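Local coordinates for Pdx2 protein (Plasmodium falciparum, PDB 2ABW) that hydrolyses glutamine to glutamate and ammonia as the glutaminase subunit of PLP synthase, the ammonia being channelled to Pdx1 for vitamin B6 synthesis, at residues A[151-156]-A[197-202]; A[191-196]-A[203-208]; A[10-15]-A[48-53]. All coordinates share one frame; numbering follows the deposited sequence. Where two conformers were deposited one is given.

Contact 1: A[151-156]-A[197-202]; sequences ACIRAP and PELLPH
Mainly aliphatic side chains join Ala151 and Ile153 to Leu200 and Leu199, an apolar contact beside the catalytic centre of a class I glutaminase fold, where the end of strand 149-153, the outermost strand on one side of the mixed central sheet, meets the loop that carries Glu198 of the Cys-His-Glu triad. The methyl of Ala151 points at the loop and rests against the branch of Leu200, CB to CG 3.9 Å, while Leu200 CD1 lies against the backbone N of Ala151 at 3.5 Å. A small residue suits this buried place, since the loop backbone passes close by, the CA atoms of Ala151 and Leu199 being 6.7 Å apart. Beyond Ala151, Leu200 also reaches Ile132 of strand 130-137, and so spreads over two neighbouring strands. Glu198 itself turns its carboxylate elsewhere, OE2 being hydrogen-bonded to ND1 of His196, as in a charge relay, while Pro197 packs on Trp84 and Thr86. Ile153, which belongs to the glutamine-binding site, sets CG1 beside its own backbone N and opposite the carbonyl carbon (chi1 -58°); its extended chain then carries CD1 to the loop. There the Ile153 and Leu199 side chains cross at about a right angle, and a single methyl from each makes the touch, Ile153 CD1 lying 3.7 Å from Leu199 CD1.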
ATOM      1  N   ALA A 151      -8.433  -9.914  -4.947  1.00 17.69           N
ATOM      2  CA  ALA A 151      -7.986 -10.298  -6.282  1.00 18.24           C
ATOM      3  C   ALA A 151      -6.472 -10.223  -6.397  1.00 17.73           C
ATOM      4  O   ALA A 151      -5.870  -9.131  -6.338  1.00 18.98           O
ATOM      5  CB  ALA A 151      -8.669  -9.363  -7.297  1.00 18.21           C
ATOM      6  N   CYS A 152      -5.844 -11.406  -6.516  1.00 19.82           N
ATOM      7  CA  CYS A 152      -4.412 -11.469  -6.613  1.00 21.35           C
ATOM      8  C   CYS A 152      -4.020 -11.665  -8.049  1.00 21.69           C
ATOM      9  O   CYS A 152      -4.361 -12.669  -8.592  1.00 22.41           O
ATOM     10  CB  CYS A 152      -3.906 -12.685  -5.853  1.00 21.81           C
ATOM     11  SG  CYS A 152      -4.008 -12.425  -4.066  1.00 23.05           S
ATOM     12  N   ILE A 153      -3.376 -10.678  -8.634  1.00 22.20           N
ATOM     13  CA  ILE A 153      -2.905 -10.772 -10.023  1.00 24.85           C
ATOM     14  C   ILE A 153      -1.401 -10.540 -10.080  1.00 26.06           C
ATOM     15  O   ILE A 153      -0.930  -9.432  -9.883  1.00 27.83           O
ATOM     16  CB  ILE A 153      -3.664  -9.787 -10.913  1.00 26.29           C
ATOM     17  CG1 ILE A 153      -5.175 -10.062 -10.838  1.00 26.15           C
ATOM     18  CG2 ILE A 153      -3.266 -10.000 -12.402  1.00 26.41           C
ATOM     19  CD1 ILE A 153      -5.895  -9.154 -11.732  1.00 31.39           C
ATOM     20  N   ARG A 154      -0.681 -11.632 -10.313  1.00 26.96           N
ATOM     21  CA  ARG A 154       0.771 -11.638 -10.277  1.00 29.29           C
ATOM     22  C   ARG A 154       1.236 -10.980  -8.975  1.00 26.79           C
ATOM     23  O   ARG A 154       2.082 -10.102  -8.953  1.00 28.43           O
ATOM     24  CB  ARG A 154       1.315 -10.965 -11.553  1.00 32.02           C
ATOM     25  CG  ARG A 154       1.535  -9.440 -11.509  1.00 37.78           C
ATOM     26  CD  ARG A 154       1.633  -8.839 -12.962  1.00 41.80           C
ATOM     27  NE  ARG A 154       1.511  -7.366 -12.930  1.00 47.48           N
ATOM     28  CZ  ARG A 154       1.844  -6.555 -13.935  1.00 50.44           C
ATOM     29  NH1 ARG A 154       2.308  -7.064 -15.086  1.00 54.85           N
ATOM     30  NH2 ARG A 154       1.708  -5.230 -13.798  1.00 51.12           N
ATOM     31  N   ALA A 155       0.610 -11.410  -7.875  1.00 24.46           N
ATOM     32  CA  ALA A 155       0.813 -10.747  -6.599  1.00 22.78           C
ATOM     33  C   ALA A 155       2.219 -10.986  -6.085  1.00 20.87           C
ATOM     34  O   ALA A 155       2.732 -12.108  -6.254  1.00 22.50           O
ATOM     35  CB  ALA A 155      -0.153 -11.301  -5.559  1.00 22.54           C
ATOM     36  N   PRO A 156       2.821  -9.982  -5.454  1.00 20.61           N
ATOM     37  CA  PRO A 156       4.111 -10.224  -4.818  1.00 19.50           C
ATOM     38  C   PRO A 156       3.872 -11.161  -3.632  1.00 20.37           C
ATOM     39  O   PRO A 156       2.723 -11.265  -3.144  1.00 20.22           O
ATOM     40  CB  PRO A 156       4.556  -8.842  -4.365  1.00 22.06           C
ATOM     41  CG  PRO A 156       3.343  -8.090  -4.219  1.00 20.10           C
ATOM     42  CD  PRO A 156       2.441  -8.579  -5.293  1.00 18.36           C
ATOM     43  N   PRO A 197      -6.903  -4.015  -4.507  1.00 17.12           N
ATOM     44  CA  PRO A 197      -8.168  -3.702  -3.807  1.00 16.74           C
ATOM     45  C   PRO A 197      -9.120  -2.929  -4.662  1.00 18.08           C
ATOM     46  O   PRO A 197     -10.324  -2.851  -4.376  1.00 19.16           O
ATOM     47  CB  PRO A 197      -7.663  -2.775  -2.684  1.00 17.26           C
ATOM     48  CG  PRO A 197      -6.423  -2.136  -3.202  1.00 18.53           C
ATOM     49  CD  PRO A 197      -5.787  -3.179  -4.070  1.00 20.05           C
ATOM     50  N   GLU A 198      -8.634  -2.392  -5.779  1.00 16.17           N
ATOM     51  CA  GLU A 198      -9.466  -1.618  -6.682  1.00 17.38           C
ATOM     52  C   GLU A 198     -10.203  -2.437  -7.697  1.00 18.81           C
ATOM     53  O   GLU A 198     -11.083  -1.880  -8.408  1.00 18.87           O
ATOM     54  CB  GLU A 198      -8.609  -0.542  -7.334  1.00 17.97           C
ATOM     55  CG  GLU A 198      -7.800  -0.983  -8.507  1.00 18.82           C
ATOM     56  CD  GLU A 198      -6.590  -1.929  -8.247  1.00 21.66           C
ATOM     57  OE1 GLU A 198      -6.346  -2.405  -7.112  1.00 19.60           O
ATOM     58  OE2 GLU A 198      -5.928  -2.200  -9.304  1.00 23.90           O
ATOM     59  N   LEU A 199      -9.900  -3.726  -7.765  1.00 16.63           N
ATOM     60  CA  LEU A 199     -10.429  -4.618  -8.859  1.00 17.81           C
ATOM     61  C   LEU A 199     -11.608  -5.514  -8.373  1.00 19.11           C
ATOM     62  O   LEU A 199     -12.149  -6.263  -9.157  1.00 20.81           O
ATOM     63  CB  LEU A 199      -9.335  -5.446  -9.419  1.00 18.00           C
ATOM     64  CG  LEU A 199      -8.213  -4.807 -10.228  1.00 23.48           C
ATOM     65  CD1 LEU A 199      -7.300  -5.901 -10.834  1.00 24.63           C
ATOM     66  CD2 LEU A 199      -8.940  -3.979 -11.214  1.00 26.11           C
ATOM     67  N   LEU A 200     -12.014  -5.391  -7.121  1.00 15.74           N
ATOM     68  CA  LEU A 200     -13.241  -6.038  -6.606  1.00 17.60           C
ATOM     69  C   LEU A 200     -14.217  -4.975  -6.175  1.00 17.92           C
ATOM     70  O   LEU A 200     -13.850  -3.858  -5.829  1.00 17.58           O
ATOM     71  CB  LEU A 200     -12.942  -6.998  -5.469  1.00 16.76           C
ATOM     72  CG  LEU A 200     -12.056  -8.146  -5.843  1.00 21.61           C
ATOM     73  CD1 LEU A 200     -11.811  -8.975  -4.515  1.00 21.04           C
ATOM     74  CD2 LEU A 200     -12.667  -9.067  -6.928  1.00 19.65           C
ATOM     75  N   PRO A 201     -15.510  -5.256  -6.269  1.00 17.46           N
ATOM     76  CA  PRO A 201     -16.412  -4.148  -5.992  1.00 17.11           C
ATOM     77  C   PRO A 201     -16.330  -3.592  -4.587  1.00 17.57           C
ATOM     78  O   PRO A 201     -16.485  -2.382  -4.426  1.00 19.40           O
ATOM     79  CB  PRO A 201     -17.798  -4.722  -6.337  1.00 18.48           C
ATOM     80  CG  PRO A 201     -17.488  -5.781  -7.397  1.00 19.41           C
ATOM     81  CD  PRO A 201     -16.174  -6.411  -6.875  1.00 17.64           C
ATOM     82  N   HIS A 202     -16.057  -4.447  -3.591  1.00 16.27           N
ATOM     83  CA  HIS A 202     -16.158  -3.963  -2.194  1.00 16.32           C
ATOM     84  C   HIS A 202     -15.038  -3.002  -1.901  1.00 16.69           C
ATOM     85  O   HIS A 202     -14.031  -2.986  -2.616  1.00 16.40           O
ATOM     86  CB  HIS A 202     -16.170  -5.040  -1.174  1.00 16.95           C
ATOM     87  CG  HIS A 202     -14.857  -5.691  -0.923  1.00 16.97           C
ATOM     88  ND1 HIS A 202     -14.474  -6.954  -1.372  1.00 22.57           N
ATOM     89  CD2 HIS A 202     -13.840  -5.263  -0.126  1.00 14.68           C
ATOM     90  CE1 HIS A 202     -13.229  -7.205  -0.926  1.00 14.03           C
ATOM     91  NE2 HIS A 202     -12.846  -6.197  -0.166  1.00 23.04           N
TER

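Contact 2: A[191-196]-A[203-208]; sequences LGTVFH and TAFQQY
Phe195 and Phe205 reach each other through different first torsions: the Phe195 ring is swung between its own backbone N and carbonyl carbon (chi1 51°), which sends it toward the helix, whereas Phe205 keeps CG opposite its carbonyl carbon (chi1 -74°) and presents a flat face from the first turn of helix 204-219. The two rings form a T-shaped, edge-to-face pair, with centroids 5.0 Å apart and planes at 68°. Phe195 CZ stands 3.6 Å above the plane of the Phe205 ring and over its centre, so that the weakly positive rim of one ring meets the electron-rich face of the other. Phenylalanine fits both places because a large, flat, wholly apolar side chain packs the buried interface between the loop after the strand and the helix. Next to this pair, Thr193 CG2 approaches Phe205 CD2 obliquely at 4.2 Å; Thr193 CB lies over one face of the Phe195 ring, toward its rim, and Thr193 OG1 is hydrogen-bonded to Thr86 OG1 and Trp84 NE1. Farther back along the strand, Leu191 brings CD2 to the edge of the Tyr208 ring, 4.3 Å from CD2 of the tyrosine, whose OH is hydrogen-bonded to Glu186. Phe144 meets the rings of both Phe205 and Tyr208 and extends the aromatic cluster. Strand 190-193 thus packs on the C-terminal helix through a layer of apolar groups, an alpha/beta arrangement belonging to the class I glutaminase fold, in which the loop between them supplies the catalytic His196 and Glu198.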
ATOM      1  N   LEU A 191       0.521   0.349   5.857  1.00 15.28           N
ATOM      2  CA  LEU A 191      -0.323  -0.755   5.500  1.00 14.57           C
ATOM      3  C   LEU A 191       0.148  -1.248   4.199  1.00 14.28           C
ATOM      4  O   LEU A 191       0.442  -0.478   3.276  1.00 14.97           O
ATOM      5  CB  LEU A 191      -1.782  -0.264   5.358  1.00 14.68           C
ATOM      6  CG  LEU A 191      -2.834  -1.197   4.815  1.00 16.13           C
ATOM      7  CD1 LEU A 191      -3.055  -2.374   5.829  1.00 17.25           C
ATOM      8  CD2 LEU A 191      -4.135  -0.453   4.568  1.00 16.75           C
ATOM      9  N   GLY A 192       0.225  -2.556   4.015  1.00 15.63           N
ATOM     10  CA  GLY A 192       0.659  -3.129   2.773  1.00 15.45           C
ATOM     11  C   GLY A 192      -0.258  -4.297   2.384  1.00 16.17           C
ATOM     12  O   GLY A 192      -0.557  -5.154   3.214  1.00 16.39           O
ATOM     13  N   THR A 193      -0.637  -4.329   1.101  1.00 15.83           N
ATOM     14  CA  THR A 193      -1.474  -5.414   0.533  1.00 15.04           C
ATOM     15  C   THR A 193      -0.882  -5.898  -0.737  1.00 16.03           C
ATOM     16  O   THR A 193      -0.301  -5.107  -1.519  1.00 16.63           O
ATOM     17  CB  THR A 193      -2.891  -4.890   0.317  1.00 15.43           C
ATOM     18  OG1 THR A 193      -2.883  -3.677  -0.485  1.00 16.95           O
ATOM     19  CG2 THR A 193      -3.587  -4.642   1.686  1.00 17.43           C
ATOM     20  N   VAL A 194      -0.903  -7.222  -0.938  1.00 15.97           N
ATOM     21  CA  VAL A 194      -0.320  -7.793  -2.160  1.00 16.33           C
ATOM     22  C   VAL A 194      -1.303  -7.847  -3.324  1.00 16.98           C
ATOM     23  O   VAL A 194      -0.933  -8.178  -4.474  1.00 20.41           O
ATOM     24  CB  VAL A 194       0.258  -9.188  -1.896  1.00 15.32           C
ATOM     25  CG1 VAL A 194       1.236  -9.196  -0.690  1.00 18.83           C
ATOM     26  CG2 VAL A 194      -0.905 -10.196  -1.615  1.00 16.81           C
ATOM     27  N   PHE A 195      -2.560  -7.658  -3.034  1.00 16.18           N
ATOM     28  CA  PHE A 195      -3.702  -7.789  -3.983  1.00 17.31           C
ATOM     29  C   PHE A 195      -4.079  -6.423  -4.559  1.00 17.47           C
ATOM     30  O   PHE A 195      -3.495  -5.397  -4.201  1.00 20.05           O
ATOM     31  CB  PHE A 195      -4.887  -8.480  -3.302  1.00 16.71           C
ATOM     32  CG  PHE A 195      -5.299  -7.879  -1.969  1.00 17.22           C
ATOM     33  CD1 PHE A 195      -6.221  -6.855  -1.910  1.00 16.72           C
ATOM     34  CD2 PHE A 195      -4.779  -8.376  -0.793  1.00 17.04           C
ATOM     35  CE1 PHE A 195      -6.615  -6.321  -0.705  1.00 15.96           C
ATOM     36  CE2 PHE A 195      -5.170  -7.849   0.411  1.00 16.78           C
ATOM     37  CZ  PHE A 195      -6.089  -6.822   0.475  1.00 16.87           C
ATOM     38  N   HIS A 196      -5.033  -6.449  -5.461  1.00 16.81           N
ATOM     39  CA  HIS A 196      -5.578  -5.265  -6.131  1.00 17.32           C
ATOM     40  C   HIS A 196      -6.913  -4.894  -5.539  1.00 17.51           C
ATOM     41  O   HIS A 196      -7.952  -5.359  -5.984  1.00 16.11           O
ATOM     42  CB  HIS A 196      -5.755  -5.568  -7.625  1.00 18.56           C
ATOM     43  CG  HIS A 196      -4.499  -5.432  -8.383  1.00 23.26           C
ATOM     44  ND1 HIS A 196      -4.151  -4.258  -9.009  1.00 25.94           N
ATOM     45  CD2 HIS A 196      -3.482  -6.298  -8.589  1.00 28.20           C
ATOM     46  CE1 HIS A 196      -2.982  -4.428  -9.611  1.00 27.91           C
ATOM     47  NE2 HIS A 196      -2.536  -5.649  -9.343  1.00 25.48           N
ATOM     48  N   THR A 203     -15.246  -2.220  -0.844  1.00 15.66           N
ATOM     49  CA  THR A 203     -14.349  -1.100  -0.528  1.00 16.51           C
ATOM     50  C   THR A 203     -13.724  -1.275   0.885  1.00 15.58           C
ATOM     51  O   THR A 203     -13.365  -0.277   1.524  1.00 15.99           O
ATOM     52  CB  THR A 203     -15.058   0.271  -0.599  1.00 16.55           C
ATOM     53  OG1 THR A 203     -16.232   0.231   0.201  1.00 16.78           O
ATOM     54  CG2 THR A 203     -15.441   0.637  -2.098  1.00 17.78           C
ATOM     55  N   ALA A 204     -13.613  -2.485   1.376  1.00 15.14           N
ATOM     56  CA  ALA A 204     -13.272  -2.714   2.822  1.00 13.49           C
ATOM     57  C   ALA A 204     -11.927  -2.106   3.131  1.00 13.45           C
ATOM     58  O   ALA A 204     -11.766  -1.450   4.172  1.00 14.80           O
ATOM     59  CB  ALA A 204     -13.226  -4.199   3.098  1.00 14.89           C
ATOM     60  N   PHE A 205     -10.891  -2.359   2.314  1.00 14.74           N
ATOM     61  CA  PHE A 205      -9.548  -1.862   2.652  1.00 13.34           C
ATOM     62  C   PHE A 205      -9.446  -0.333   2.531  1.00 13.53           C
ATOM     63  O   PHE A 205      -8.673   0.334   3.231  1.00 13.64           O
ATOM     64  CB  PHE A 205      -8.471  -2.603   1.886  1.00 14.07           C
ATOM     65  CG  PHE A 205      -8.271  -4.034   2.443  1.00 13.89           C
ATOM     66  CD1 PHE A 205      -9.090  -5.046   2.020  1.00 18.16           C
ATOM     67  CD2 PHE A 205      -7.378  -4.266   3.477  1.00 15.30           C
ATOM     68  CE1 PHE A 205      -8.966  -6.320   2.574  1.00 14.60           C
ATOM     69  CE2 PHE A 205      -7.256  -5.568   4.013  1.00 14.28           C
ATOM     70  CZ  PHE A 205      -8.095  -6.527   3.609  1.00 14.27           C
ATOM     71  N   GLN A 206     -10.181   0.201   1.551  1.00 13.08           N
ATOM     72  CA  GLN A 206     -10.267   1.640   1.436  1.00 14.68           C
ATOM     73  C   GLN A 206     -10.870   2.257   2.696  1.00 12.70           C
ATOM     74  O   GLN A 206     -10.381   3.276   3.250  1.00 13.56           O
ATOM     75  CB  GLN A 206     -11.105   2.070   0.206  1.00 13.87           C
ATOM     76  CG  GLN A 206     -10.376   1.785  -1.106  1.00 13.75           C
ATOM     77  CD  GLN A 206     -10.484   0.377  -1.617  1.00 15.76           C
ATOM     78  OE1 GLN A 206     -11.225  -0.396  -1.053  1.00 16.04           O
ATOM     79  NE2 GLN A 206      -9.782   0.083  -2.726  1.00 16.17           N
ATOM     80  N   GLN A 207     -11.921   1.680   3.184  1.00 13.29           N
ATOM     81  CA  GLN A 207     -12.569   2.143   4.407  1.00 13.91           C
ATOM     82  C   GLN A 207     -11.629   2.043   5.581  1.00 14.47           C
ATOM     83  O   GLN A 207     -11.531   2.983   6.388  1.00 14.67           O
ATOM     84  CB  GLN A 207     -13.826   1.349   4.627  1.00 16.53           C
ATOM     85  CG  GLN A 207     -14.564   1.947   5.846  1.00 16.30           C
ATOM     86  CD  GLN A 207     -15.856   1.208   6.190  1.00 18.60           C
ATOM     87  OE1 GLN A 207     -16.250   0.222   5.525  1.00 22.93           O
ATOM     88  NE2 GLN A 207     -16.484   1.657   7.215  1.00 24.68           N
ATOM     89  N   TYR A 208     -10.925   0.936   5.710  1.00 13.91           N
ATOM     90  CA  TYR A 208      -9.960   0.735   6.799  1.00 13.35           C
ATOM     91  C   TYR A 208      -8.856   1.776   6.734  1.00 14.42           C
ATOM     92  O   TYR A 208      -8.460   2.389   7.737  1.00 14.76           O
ATOM     93  CB  TYR A 208      -9.335  -0.623   6.683  1.00 15.65           C
ATOM     94  CG  TYR A 208      -8.438  -0.971   7.805  1.00 15.24           C
ATOM     95  CD1 TYR A 208      -8.969  -1.250   9.072  1.00 15.13           C
ATOM     96  CD2 TYR A 208      -7.105  -1.051   7.666  1.00 16.94           C
ATOM     97  CE1 TYR A 208      -8.127  -1.595  10.121  1.00 14.71           C
ATOM     98  CE2 TYR A 208      -6.284  -1.443   8.687  1.00 16.61           C
ATOM     99  CZ  TYR A 208      -6.790  -1.710   9.913  1.00 15.34           C
ATOM    100  OH  TYR A 208      -6.012  -2.091  11.032  1.00 16.97           O
TER

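Contact 3: A[10-15]-A[48-53]; sequences SLQGDF and VIPGGE
Gln12 and Pro50 lie across one another at about a right angle, the end of the glutamine amide coming against CG and CD of the proline ring. The nearest approach is from Gln12 NE2 to Pro50 CG, 3.6 Å, with Pro50 CD next at 3.9 Å. This is a van der Waals contact, for the polar work of NE2 is done elsewhere: it donates a hydrogen bond to the carbonyl O of Leu9, which ties the amide to the end of strand 4-9. The chain must fold to do so, and it bends at the CB-CG bond (chi2 -66°) after starting between the backbone N and the carbonyl carbon. Glutamine suits the place because its side chain touches Val57 of helix 54-60 while its amide ties down the backbone at Leu9. Its CG also passes Gly51 CA at 4.4 Å. Glycine belongs here for its backbone angles, phi 132° and psi 155°, at which a CB would press on the carbonyl O of Pro50. Pro50, rigid and without an N-H, comes directly after strand 46-49 and also packs on Val8 and Thr86. Across from it, residues 10-13 form a type I beta turn closed by Gly13 N to Ser10 O, 3.1 Å. Two loops that follow parallel strands thus meet at the C-terminal edge of the sheet, as is usual for active sites of alpha/beta folds, and here the Pro50-Gly51-Gly52 loop brings in the glutamine-binding residues Gly52, Glu53 and Ser54.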
ATOM      1  N   SER A  10       0.443   9.102  -8.610  0.70 18.27           N
ATOM      2  CA  SER A  10      -0.156   8.962  -9.955  0.70 19.56           C
ATOM      3  C   SER A  10       0.793   8.972 -11.129  0.70 20.79           C
ATOM      4  O   SER A  10       0.356   8.836 -12.304  0.70 20.38           O
ATOM      5  CB  SER A  10      -1.197  10.027 -10.135  0.70 18.17           C
ATOM      6  OG  SER A  10      -0.614  11.309 -10.213  0.70 22.27           O
ATOM      7  N   LEU A  11       2.054   9.138 -10.815  0.70 21.80           N
ATOM      8  CA  LEU A  11       3.090   9.284 -11.829  0.70 23.62           C
ATOM      9  C   LEU A  11       3.184   8.090 -12.779  1.00 25.21           C
ATOM     10  O   LEU A  11       3.505   8.282 -13.952  1.00 25.95           O
ATOM     11  CB  LEU A  11       4.421   9.538 -11.128  1.00 25.14           C
ATOM     12  CG  LEU A  11       4.464  10.877 -10.354  1.00 24.90           C
ATOM     13  CD1 LEU A  11       5.607  10.973  -9.446  1.00 29.35           C
ATOM     14  CD2 LEU A  11       4.356  12.056 -11.277  1.00 30.94           C
ATOM     15  N   GLN A  12       2.930   6.885 -12.272  1.00 27.04           N
ATOM     16  CA  GLN A  12       3.079   5.670 -13.000  1.00 28.79           C
ATOM     17  C   GLN A  12       1.839   5.361 -13.850  1.00 31.30           C
ATOM     18  O   GLN A  12       1.824   4.388 -14.633  1.00 32.54           O
ATOM     19  CB  GLN A  12       3.326   4.552 -12.017  1.00 29.02           C
ATOM     20  CG  GLN A  12       2.121   4.182 -11.124  1.00 29.60           C
ATOM     21  CD  GLN A  12       1.611   5.221 -10.083  1.00 26.51           C
ATOM     22  OE1 GLN A  12       2.338   6.078  -9.545  1.00 26.76           O
ATOM     23  NE2 GLN A  12       0.342   5.045  -9.729  1.00 30.91           N
ATOM     24  N   GLY A  13       0.783   6.148 -13.700  1.00 31.64           N
ATOM     25  CA  GLY A  13      -0.446   5.863 -14.477  1.00 32.03           C
ATOM     26  C   GLY A  13      -1.313   4.754 -13.860  1.00 33.41           C
ATOM     27  O   GLY A  13      -1.014   4.206 -12.788  1.00 34.72           O
ATOM     28  N   ASP A  14      -2.435   4.489 -14.500  1.00 33.38           N
ATOM     29  CA  ASP A  14      -3.381   3.482 -14.044  1.00 34.09           C
ATOM     30  C   ASP A  14      -3.855   3.671 -12.614  1.00 31.48           C
ATOM     31  O   ASP A  14      -4.160   2.707 -11.908  1.00 34.96           O
ATOM     32  CB  ASP A  14      -2.779   2.090 -14.240  1.00 35.95           C
ATOM     33  CG  ASP A  14      -2.712   1.686 -15.719  1.00 40.36           C
ATOM     34  OD1 ASP A  14      -3.560   2.120 -16.561  1.00 47.73           O
ATOM     35  OD2 ASP A  14      -1.798   0.893 -16.044  1.00 42.90           O
ATOM     36  N   PHE A  15      -3.962   4.925 -12.204  1.00 28.34           N
ATOM     37  CA  PHE A  15      -4.244   5.243 -10.821  1.00 25.45           C
ATOM     38  C   PHE A  15      -5.732   5.546 -10.659  1.00 22.87           C
ATOM     39  O   PHE A  15      -6.247   5.563  -9.526  1.00 21.38           O
ATOM     40  CB  PHE A  15      -3.417   6.458 -10.386  1.00 25.26           C
ATOM     41  CG  PHE A  15      -3.658   7.675 -11.241  1.00 25.42           C
ATOM     42  CD1 PHE A  15      -4.736   8.529 -10.994  1.00 26.20           C
ATOM     43  CD2 PHE A  15      -2.857   7.897 -12.348  1.00 28.67           C
ATOM     44  CE1 PHE A  15      -4.954   9.578 -11.793  1.00 27.89           C
ATOM     45  CE2 PHE A  15      -3.086   8.956 -13.181  1.00 27.41           C
ATOM     46  CZ  PHE A  15      -4.116   9.807 -12.891  1.00 26.56           C
ATOM     47  N   VAL A  48      -1.690   6.746  -0.756  1.00 13.74           N
ATOM     48  CA  VAL A  48      -1.717   5.415  -1.322  1.00 14.56           C
ATOM     49  C   VAL A  48      -0.690   5.348  -2.439  1.00 14.95           C
ATOM     50  O   VAL A  48      -0.663   6.252  -3.366  1.00 15.66           O
ATOM     51  CB  VAL A  48      -3.097   5.121  -1.910  1.00 14.69           C
ATOM     52  CG1 VAL A  48      -3.077   3.720  -2.487  1.00 19.43           C
ATOM     53  CG2 VAL A  48      -4.163   5.303  -0.827  1.00 15.58           C
ATOM     54  N   ILE A  49       0.163   4.298  -2.429  1.00 15.45           N
ATOM     55  CA  ILE A  49       1.080   4.024  -3.530  1.00 15.51           C
ATOM     56  C   ILE A  49       0.622   2.746  -4.183  1.00 17.53           C
ATOM     57  O   ILE A  49       0.861   1.719  -3.600  1.00 18.26           O
ATOM     58  CB  ILE A  49       2.508   3.948  -3.056  1.00 17.30           C
ATOM     59  CG1 ILE A  49       2.921   5.293  -2.407  1.00 18.87           C
ATOM     60  CG2 ILE A  49       3.430   3.672  -4.314  1.00 19.55           C
ATOM     61  CD1 ILE A  49       4.441   5.536  -2.068  1.00 22.10           C
ATOM     62  N   PRO A  50       0.041   2.817  -5.370  1.00 17.14           N
ATOM     63  CA  PRO A  50      -0.349   1.609  -6.085  1.00 19.25           C
ATOM     64  C   PRO A  50       0.700   1.242  -7.138  1.00 22.89           C
ATOM     65  O   PRO A  50       1.786   1.730  -7.063  1.00 25.29           O
ATOM     66  CB  PRO A  50      -1.707   2.032  -6.600  1.00 21.06           C
ATOM     67  CG  PRO A  50      -1.454   3.489  -7.080  1.00 19.82           C
ATOM     68  CD  PRO A  50      -0.460   4.036  -6.048  1.00 18.76           C
ATOM     69  N   GLY A  51       0.365   0.458  -8.113  1.00 25.11           N
ATOM     70  CA  GLY A  51       1.233   0.262  -9.295  1.00 25.60           C
ATOM     71  C   GLY A  51       1.373  -1.203  -9.575  1.00 27.04           C
ATOM     72  O   GLY A  51       1.240  -2.065  -8.697  1.00 28.49           O
ATOM     73  N   GLY A  52       1.665  -1.478 -10.817  1.00 28.28           N
ATOM     74  CA  GLY A  52       1.936  -2.817 -11.272  1.00 29.67           C
ATOM     75  C   GLY A  52       3.387  -3.158 -11.130  1.00 30.34           C
ATOM     76  O   GLY A  52       3.717  -4.315 -10.879  1.00 33.72           O
ATOM     77  N   GLU A  53       4.234  -2.180 -11.344  1.00 30.06           N
ATOM     78  CA  GLU A  53       5.676  -2.371 -11.343  1.00 31.18           C
ATOM     79  C   GLU A  53       6.445  -1.438 -10.427  1.00 28.21           C
ATOM     80  O   GLU A  53       6.570  -0.217 -10.702  1.00 27.05           O
ATOM     81  CB  GLU A  53       6.203  -2.089 -12.743  1.00 32.47           C
ATOM     82  CG  GLU A  53       5.643  -3.096 -13.742  1.00 38.14           C
ATOM     83  CD  GLU A  53       6.322  -3.083 -15.107  1.00 39.82           C
ATOM     84  OE1 GLU A  53       7.324  -2.347 -15.288  1.00 51.63           O
ATOM     85  OE2 GLU A  53       5.839  -3.797 -16.038  1.00 47.20           O
TER

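All three contacts reach the same nine-stranded sheet and lie near one catalytic site. Contacts 1 and 2 have centres about 9 Å apart and share the loop after strand 190-193; they join directly where Ala151 O lies 2.9 Å from His196 N, probably a hydrogen bond that ties the edge strand to the backbone of the catalytic histidine. Contact 3 lies farther off, its centre about 14 Å from that of contact 1 and about 15 Å from that of contact 2. Arg154 NH2 comes within 3.5 Å of Gly52 CA, so two glutamine-binding segments pack together there. Gly51 is about 6 Å and the Ile153 side chain about 7 Å from the side chain of the nucleophile Cys87, nearest atoms.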